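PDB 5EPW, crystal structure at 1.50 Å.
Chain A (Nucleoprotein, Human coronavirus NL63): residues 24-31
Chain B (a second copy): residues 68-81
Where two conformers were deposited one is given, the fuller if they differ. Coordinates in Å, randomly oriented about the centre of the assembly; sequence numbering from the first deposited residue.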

ATOM      1  N   PRO A  24      -5.442 -12.254  -8.609  1.00 19.99           N
ATOM      2  CA  PRO A  24      -5.056 -12.223  -7.178  1.00 19.14           C
ATOM      3  C   PRO A  24      -5.757 -11.091  -6.458  1.00 17.76           C
ATOM      4  O   PRO A  24      -6.034 -10.004  -7.033  1.00 16.36           O
ATOM      5  CB  PRO A  24      -3.556 -12.090  -7.162  1.00 22.90           C
ATOM      6  CG  PRO A  24      -3.090 -12.520  -8.589  1.00 25.64           C
ATOM      7  CD  PRO A  24      -4.249 -12.146  -9.494  1.00 21.30           C
ATOM      8  N   ARG A  25      -6.111 -11.345  -5.180  1.00 16.71           N
ATOM      9  CA  ARG A  25      -6.922 -10.444  -4.427  1.00 15.28           C
ATOM     10  C   ARG A  25      -6.335  -8.985  -4.324  1.00 13.21           C
ATOM     11  O   ARG A  25      -7.077  -8.034  -4.322  1.00 14.69           O
ATOM     12  CB  ARG A  25      -7.154 -11.031  -3.048  1.00 17.09           C
ATOM     13  CG  ARG A  25      -8.064 -10.275  -2.194  1.00 17.50           C
ATOM     14  CD  ARG A  25      -8.532 -11.174  -0.986  1.00 16.54           C
ATOM     15  NE  ARG A  25      -9.253 -10.337  -0.026  1.00 16.58           N
ATOM     16  CZ  ARG A  25     -10.211 -10.719   0.838  1.00 22.79           C
ATOM     17  NH1 ARG A  25     -10.660 -11.974   0.821  1.00 25.59           N
ATOM     18  NH2 ARG A  25     -10.749  -9.871   1.693  1.00 22.34           N
ATOM     19  N   TRP A  26      -5.013  -8.908  -4.282  1.00 13.49           N
ATOM     20  CA  TRP A  26      -4.328  -7.622  -4.175  1.00 15.04           C
ATOM     21  C   TRP A  26      -4.355  -6.833  -5.467  1.00 16.65           C
ATOM     22  O   TRP A  26      -3.921  -5.635  -5.451  1.00 16.42           O
ATOM     23  CB  TRP A  26      -2.909  -7.782  -3.645  1.00 14.80           C
ATOM     24  CG  TRP A  26      -2.010  -8.691  -4.496  1.00 15.11           C
ATOM     25  CD1 TRP A  26      -1.081  -8.317  -5.353  1.00 15.39           C
ATOM     26  CD2 TRP A  26      -1.837 -10.122  -4.366  1.00 14.68           C
ATOM     27  NE1 TRP A  26      -0.451  -9.397  -5.923  1.00 17.14           N
ATOM     28  CE2 TRP A  26      -0.868 -10.522  -5.288  1.00 17.03           C
ATOM     29  CE3 TRP A  26      -2.435 -11.079  -3.530  1.00 16.45           C
ATOM     30  CZ2 TRP A  26      -0.464 -11.833  -5.424  1.00 19.47           C
ATOM     31  CZ3 TRP A  26      -2.035 -12.400  -3.669  1.00 17.06           C
ATOM     32  CH2 TRP A  26      -1.079 -12.745  -4.624  1.00 18.73           C
ATOM     33  N   LYS A  27      -4.794  -7.459  -6.594  1.00 15.55           N
ATOM     34  CA  LYS A  27      -4.903  -6.747  -7.906  0.50 15.98           C
ATOM     35  C   LYS A  27      -6.301  -6.447  -8.315  1.00 16.74           C
ATOM     36  O   LYS A  27      -6.552  -5.839  -9.384  1.00 17.43           O
ATOM     37  CB  LYS A  27      -4.306  -7.556  -9.038  0.50 15.90           C
ATOM     38  CG  LYS A  27      -2.878  -7.992  -8.822  0.50 14.37           C
ATOM     39  CD  LYS A  27      -2.277  -8.748 -10.003  0.50 16.42           C
ATOM     40  CE  LYS A  27      -0.900  -9.226  -9.701  0.50 19.04           C
ATOM     41  NZ  LYS A  27      -0.284  -9.815 -10.925  0.50 21.05           N
ATOM     42  N   ARG A  28      -7.302  -6.739  -7.463  1.00 14.74           N
ATOM     43  CA  ARG A  28      -8.704  -6.483  -7.874  1.00 14.72           C
ATOM     44  C   ARG A  28      -9.075  -5.029  -7.812  1.00 15.22           C
ATOM     45  O   ARG A  28      -8.579  -4.275  -6.908  1.00 15.98           O
ATOM     46  CB  ARG A  28      -9.667  -7.394  -7.085  1.00 15.66           C
ATOM     47  CG  ARG A  28      -9.299  -8.873  -7.204  1.00 16.73           C
ATOM     48  CD  ARG A  28     -10.278  -9.795  -6.470  1.00 18.98           C
ATOM     49  NE  ARG A  28      -9.792 -11.147  -6.554  1.00 18.80           N
ATOM     50  CZ  ARG A  28      -9.910 -12.119  -5.639  1.00 20.01           C
ATOM     51  NH1 ARG A  28     -10.604 -11.885  -4.563  1.00 19.24           N
ATOM     52  NH2 ARG A  28      -9.276 -13.286  -5.816  1.00 20.06           N
ATOM     53  N   VAL A  29     -10.045  -4.576  -8.621  1.00 15.60           N
ATOM     54  CA  VAL A  29     -10.570  -3.242  -8.638  1.00 15.51           C
ATOM     55  C   VAL A  29     -12.073  -3.349  -8.677  1.00 19.00           C
ATOM     56  O   VAL A  29     -12.632  -3.727  -9.710  1.00 19.34           O
ATOM     57  CB  VAL A  29      -9.976  -2.407  -9.854  1.00 16.84           C
ATOM     58  CG1 VAL A  29     -10.539  -1.033  -9.888  1.00 19.58           C
ATOM     59  CG2 VAL A  29      -8.440  -2.346  -9.739  1.00 19.81           C
ATOM     60  N   PRO A  30     -12.760  -3.068  -7.582  1.00 17.46           N
ATOM     61  CA  PRO A  30     -14.195  -3.208  -7.601  1.00 17.55           C
ATOM     62  C   PRO A  30     -14.867  -2.090  -8.362  1.00 16.45           C
ATOM     63  O   PRO A  30     -14.476  -0.934  -8.273  1.00 18.66           O
ATOM     64  CB  PRO A  30     -14.544  -3.158  -6.099  1.00 17.94           C
ATOM     65  CG  PRO A  30     -13.482  -2.275  -5.509  1.00 21.29           C
ATOM     66  CD  PRO A  30     -12.258  -2.590  -6.277  1.00 18.40           C
ATOM     67  N   THR A  31     -16.062  -2.429  -8.936  1.00 19.98           N
ATOM     68  CA  THR A  31     -16.916  -1.497  -9.698  1.00 20.38           C
ATOM     69  C   THR A  31     -18.378  -1.912  -9.383  1.00 22.48           C
ATOM     70  O   THR A  31     -18.604  -2.927  -8.658  1.00 23.35           O
ATOM     71  CB  THR A  31     -16.679  -1.732 -11.240  1.00 20.35           C
ATOM     72  OG1 THR A  31     -16.911  -3.073 -11.603  1.00 23.44           O
ATOM     73  CG2 THR A  31     -15.242  -1.431 -11.636  1.00 21.31           C
TER
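Chain B 68-81: AELIPNQAALFFDS

Residues 24-31 of chain A form no regular helix or strand. Chain B lies against them with a turn and a short loop that lead into a helix, residues 74-79. The turn is a type I beta turn from Ala B68 to Ile B71, closed by a weak bond from Ile B71 N to Ala B68 O (3.3 Å). Asn B73 then caps the helix.

The closest pair of CA atoms is Trp A26 CA and Pro B72 CA, 4.5 Å apart. Further along, the CA atoms of Val A29 and Ala B75 are 5.8 Å apart. Over this part the two chains therefore advance in the same sense. The contact buries 601 Å², both sides summed.

Three hydrogen bonds join uncharged groups. The indole of Trp A26, with chi1 in p, gives its NE1 proton to Glu B69 O at 2.8 Å. That carbonyl sits at the ring edge, near the ring plane, where the N-H points. The backbone of the same tryptophan is also engaged: Asn B73 N donates to Trp A26 O at 3.2 Å. Pro B72 CA lies 3.2 Å from Trp A26 O as well, a CA-H...O contact. The third bond runs from Asn B73 ND2 to Arg A28 O, 3.2 Å. Lys A27 O is equally near Asn B73 ND2, at 3.2 Å, but the angle is too poor for a hydrogen bond.

Asn B73 has two roles. Its OD1 accepts from Ala B76 N at 2.9 Å and weakly from Ala B75 N at 2.7 Å, capping the first turn of the helix. Its ND2, the donor end of the same amide, faces chain A. One side chain both caps the helix and bonds to the partner.

Two salt bridges supply the charged contacts. Arg A25 extends with chi1 to chi3 all t and meets Asp B80 through two bonds. Arg A25 NH2 to Asp B80 OD1 is 2.8 Å, and Arg A25 NE to Asp B80 OD2 is 2.9 Å. The pairing is side-on, with OD1 near the guanidinium plane. Lys A27 NZ meets Glu B69 OE1 at 3.3 Å, a weak bond.

A water lies beside each salt bridge. Water 1 links the Asp B80 carboxylate to the backbone carbonyl of Arg A25: its O donates to Arg A25 O (3.0 Å) and to Asp B80 OD2 (2.6 Å). The O of water 2 accepts from Lys A27 NZ (2.7 Å) and donates to Glu B69 OE2 (2.7 Å), so it adds a second link beside the weak direct one.

Apolar contacts add to the polar ones. Trp A26 CZ2 rests 3.5 Å from Leu B70 CD2, and Trp A26 CB is 4.0 Å from Pro B72 CB. Trp A26 has the largest covered area of any residue here. The CA-to-CB bond of Pro A30 points toward chain B: Pro A30 CD is 4.0 Å from Ala B75 CB, and Pro A30 CG is 3.7 Å from Phe B79 CD2. Val A29 CG1 reaches Ala B75 CB at 4.3 Å.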

ATOM      1  N   ALA B  68       6.654  -5.235  -8.072  1.00 13.10           N
ATOM      2  CA  ALA B  68       5.335  -4.667  -8.222  1.00 12.68           C
ATOM      3  C   ALA B  68       4.208  -5.672  -8.380  1.00 14.92           C
ATOM      4  O   ALA B  68       3.006  -5.379  -8.155  1.00 14.30           O
ATOM      5  CB  ALA B  68       5.309  -3.609  -9.320  1.00 15.68           C
ATOM      6  N   GLU B  69       4.569  -6.865  -8.869  1.00 14.22           N
ATOM      7  CA  GLU B  69       3.531  -7.893  -8.978  1.00 14.87           C
ATOM      8  C   GLU B  69       2.885  -8.257  -7.618  1.00 14.04           C
ATOM      9  O   GLU B  69       1.733  -8.821  -7.611  1.00 15.72           O
ATOM     10  CB  GLU B  69       4.131  -9.192  -9.554  1.00 15.11           C
ATOM     11  CG  GLU B  69       4.570  -9.000 -11.021  1.00 17.18           C
ATOM     12  CD  GLU B  69       3.501  -8.819 -11.958  1.00 16.78           C
ATOM     13  OE1 GLU B  69       2.738  -9.766 -12.143  1.00 23.32           O
ATOM     14  OE2 GLU B  69       3.194  -7.698 -12.375  1.00 23.95           O
ATOM     15  N   LEU B  70       3.582  -7.960  -6.525  1.00 14.04           N
ATOM     16  CA  LEU B  70       3.195  -8.318  -5.143  1.00 14.15           C
ATOM     17  C   LEU B  70       2.885  -7.062  -4.267  1.00 12.80           C
ATOM     18  O   LEU B  70       2.860  -7.147  -3.060  1.00 14.83           O
ATOM     19  CB  LEU B  70       4.166  -9.205  -4.449  1.00 15.55           C
ATOM     20  CG  LEU B  70       4.309 -10.600  -5.068  1.00 17.15           C
ATOM     21  CD1 LEU B  70       5.256 -11.399  -4.288  1.00 20.42           C
ATOM     22  CD2 LEU B  70       2.965 -11.324  -5.325  1.00 21.95           C
ATOM     23  N   ILE B  71       2.527  -5.938  -4.933  1.00 12.02           N
ATOM     24  CA  ILE B  71       2.150  -4.687  -4.199  1.00 13.15           C
ATOM     25  C   ILE B  71       0.699  -4.457  -4.549  1.00 15.01           C
ATOM     26  O   ILE B  71       0.318  -4.358  -5.744  1.00 15.15           O
ATOM     27  CB  ILE B  71       3.019  -3.447  -4.641  1.00 12.53           C
ATOM     28  CG1 ILE B  71       4.512  -3.703  -4.543  1.00 13.06           C
ATOM     29  CG2 ILE B  71       2.514  -2.255  -3.775  1.00 12.39           C
ATOM     30  CD1 ILE B  71       5.345  -2.615  -5.136  1.00 13.37           C
ATOM     31  N   PRO B  72      -0.254  -4.331  -3.531  1.00 13.26           N
ATOM     32  CA  PRO B  72      -1.619  -3.985  -3.944  1.00 15.78           C
ATOM     33  C   PRO B  72      -1.823  -2.677  -4.619  1.00 14.71           C
ATOM     34  O   PRO B  72      -1.048  -1.689  -4.306  1.00 15.54           O
ATOM     35  CB  PRO B  72      -2.393  -3.919  -2.618  1.00 16.52           C
ATOM     36  CG  PRO B  72      -1.326  -3.660  -1.686  1.00 17.18           C
ATOM     37  CD  PRO B  72      -0.045  -4.359  -2.101  1.00 15.85           C
ATOM     38  N   ASN B  73      -2.874  -2.620  -5.418  1.00 13.66           N
ATOM     39  CA  ASN B  73      -3.276  -1.379  -5.987  1.00 14.35           C
ATOM     40  C   ASN B  73      -4.031  -0.486  -5.047  1.00 13.55           C
ATOM     41  O   ASN B  73      -4.323  -0.888  -3.898  1.00 14.47           O
ATOM     42  CB  ASN B  73      -4.004  -1.617  -7.357  1.00 16.89           C
ATOM     43  CG  ASN B  73      -5.406  -2.119  -7.169  1.00 18.09           C
ATOM     44  OD1 ASN B  73      -6.275  -1.400  -6.485  1.00 19.07           O
ATOM     45  ND2 ASN B  73      -5.667  -3.320  -7.679  1.00 17.26           N
ATOM     46  N   GLN B  74      -4.292   0.763  -5.401  1.00 13.97           N
ATOM     47  CA  GLN B  74      -4.860   1.655  -4.441  1.00 12.76           C
ATOM     48  C   GLN B  74      -6.299   1.302  -4.005  1.00 14.28           C
ATOM     49  O   GLN B  74      -6.721   1.571  -2.898  1.00 13.06           O
ATOM     50  CB  GLN B  74      -4.907   3.066  -5.057  1.00 13.17           C
ATOM     51  CG  GLN B  74      -3.482   3.653  -5.128  1.00 13.55           C
ATOM     52  CD  GLN B  74      -3.407   4.942  -5.755  1.00 21.23           C
ATOM     53  OE1 GLN B  74      -4.182   5.839  -5.427  1.00 22.78           O
ATOM     54  NE2 GLN B  74      -2.462   5.101  -6.689  1.00 21.86           N
ATOM     55  N   ALA B  75      -7.062   0.708  -4.915  1.00 15.31           N
ATOM     56  CA  ALA B  75      -8.474   0.365  -4.604  1.00 15.26           C
ATOM     57  C   ALA B  75      -8.437  -0.877  -3.672  1.00 14.21           C
ATOM     58  O   ALA B  75      -9.159  -0.871  -2.634  1.00 13.96           O
ATOM     59  CB  ALA B  75      -9.218   0.056  -5.896  1.00 17.88           C
ATOM     60  N   ALA B  76      -7.579  -1.840  -3.903  1.00 13.25           N
ATOM     61  CA  ALA B  76      -7.376  -3.015  -2.991  1.00 13.78           C
ATOM     62  C   ALA B  76      -6.941  -2.530  -1.607  1.00 13.62           C
ATOM     63  O   ALA B  76      -7.440  -2.905  -0.556  1.00 14.49           O
ATOM     64  CB  ALA B  76      -6.414  -4.074  -3.482  1.00 15.29           C
ATOM     65  N   LEU B  77      -5.984  -1.577  -1.552  1.00 11.78           N
ATOM     66  CA  LEU B  77      -5.547  -1.098  -0.265  1.00 12.69           C
ATOM     67  C   LEU B  77      -6.678  -0.367   0.454  1.00 14.15           C
ATOM     68  O   LEU B  77      -6.822  -0.525   1.679  1.00 14.46           O
ATOM     69  CB  LEU B  77      -4.336  -0.098  -0.436  1.00 12.96           C
ATOM     70  CG  LEU B  77      -3.607   0.259   0.830  1.00 18.43           C
ATOM     71  CD1 LEU B  77      -2.789  -0.948   1.310  1.00 15.15           C
ATOM     72  CD2 LEU B  77      -2.653   1.459   0.608  1.00 19.16           C
ATOM     73  N   PHE B  78      -7.449   0.451  -0.244  1.00 12.43           N
ATOM     74  CA  PHE B  78      -8.562   1.151   0.417  1.00 13.29           C
ATOM     75  C   PHE B  78      -9.606   0.187   0.985  1.00 13.26           C
ATOM     76  O   PHE B  78     -10.021   0.321   2.133  1.00 14.03           O
ATOM     77  CB  PHE B  78      -9.220   2.109  -0.573  1.00 13.75           C
ATOM     78  CG  PHE B  78     -10.261   3.032   0.031  1.00 11.74           C
ATOM     79  CD1 PHE B  78      -9.917   4.165   0.696  1.00 13.08           C
ATOM     80  CD2 PHE B  78     -11.544   2.672  -0.089  1.00 13.83           C
ATOM     81  CE1 PHE B  78     -10.908   4.985   1.267  1.00 13.50           C
ATOM     82  CE2 PHE B  78     -12.559   3.469   0.415  1.00 14.05           C
ATOM     83  CZ  PHE B  78     -12.249   4.608   1.076  1.00 13.47           C
ATOM     84  N   PHE B  79     -10.076  -0.698   0.155  1.00 13.11           N
ATOM     85  CA  PHE B  79     -11.229  -1.546   0.468  1.00 12.11           C
ATOM     86  C   PHE B  79     -10.860  -2.806   1.185  1.00 13.51           C
ATOM     87  O   PHE B  79     -11.769  -3.543   1.688  1.00 14.28           O
ATOM     88  CB  PHE B  79     -12.027  -1.911  -0.781  1.00 14.00           C
ATOM     89  CG  PHE B  79     -12.781  -0.784  -1.382  1.00 15.94           C
ATOM     90  CD1 PHE B  79     -13.814  -0.156  -0.679  1.00 15.40           C
ATOM     91  CD2 PHE B  79     -12.410  -0.251  -2.645  1.00 15.96           C
ATOM     92  CE1 PHE B  79     -14.519   0.901  -1.203  1.00 17.56           C
ATOM     93  CE2 PHE B  79     -13.156   0.783  -3.212  1.00 16.56           C
ATOM     94  CZ  PHE B  79     -14.218   1.315  -2.509  1.00 17.28           C
ATOM     95  N   ASP B  80      -9.592  -3.186   1.287  1.00 12.24           N
ATOM     96  CA  ASP B  80      -9.219  -4.506   1.781  1.00 12.90           C
ATOM     97  C   ASP B  80      -8.128  -4.425   2.854  1.00 13.25           C
ATOM     98  O   ASP B  80      -7.471  -5.416   3.146  1.00 14.48           O
ATOM     99  CB  ASP B  80      -8.878  -5.469   0.634  1.00 14.03           C
ATOM    100  CG  ASP B  80      -8.930  -6.942   1.021  1.00 15.64           C
ATOM    101  OD1 ASP B  80      -9.892  -7.255   1.793  1.00 16.75           O
ATOM    102  OD2 ASP B  80      -8.169  -7.717   0.421  1.00 14.97           O
ATOM    103  N   SER B  81      -8.052  -3.275   3.539  1.00 12.54           N
ATOM    104  CA  SER B  81      -7.177  -3.020   4.717  1.00 12.39           C
ATOM    105  C   SER B  81      -8.007  -2.739   5.962  1.00 12.99           C
ATOM    106  O   SER B  81      -9.178  -2.311   5.907  1.00 13.19           O
ATOM    107  CB  SER B  81      -6.276  -1.767   4.494  1.00 12.86           C
ATOM    108  OG  SER B  81      -5.386  -1.902   3.369  1.00 14.70           O
TER
HETATM  109  O   HOH W   1      -6.785  -6.836  -1.638  1.00 15.61           O
HETATM  110  O   HOH W   2       0.583  -7.365 -11.705  1.00 34.17           O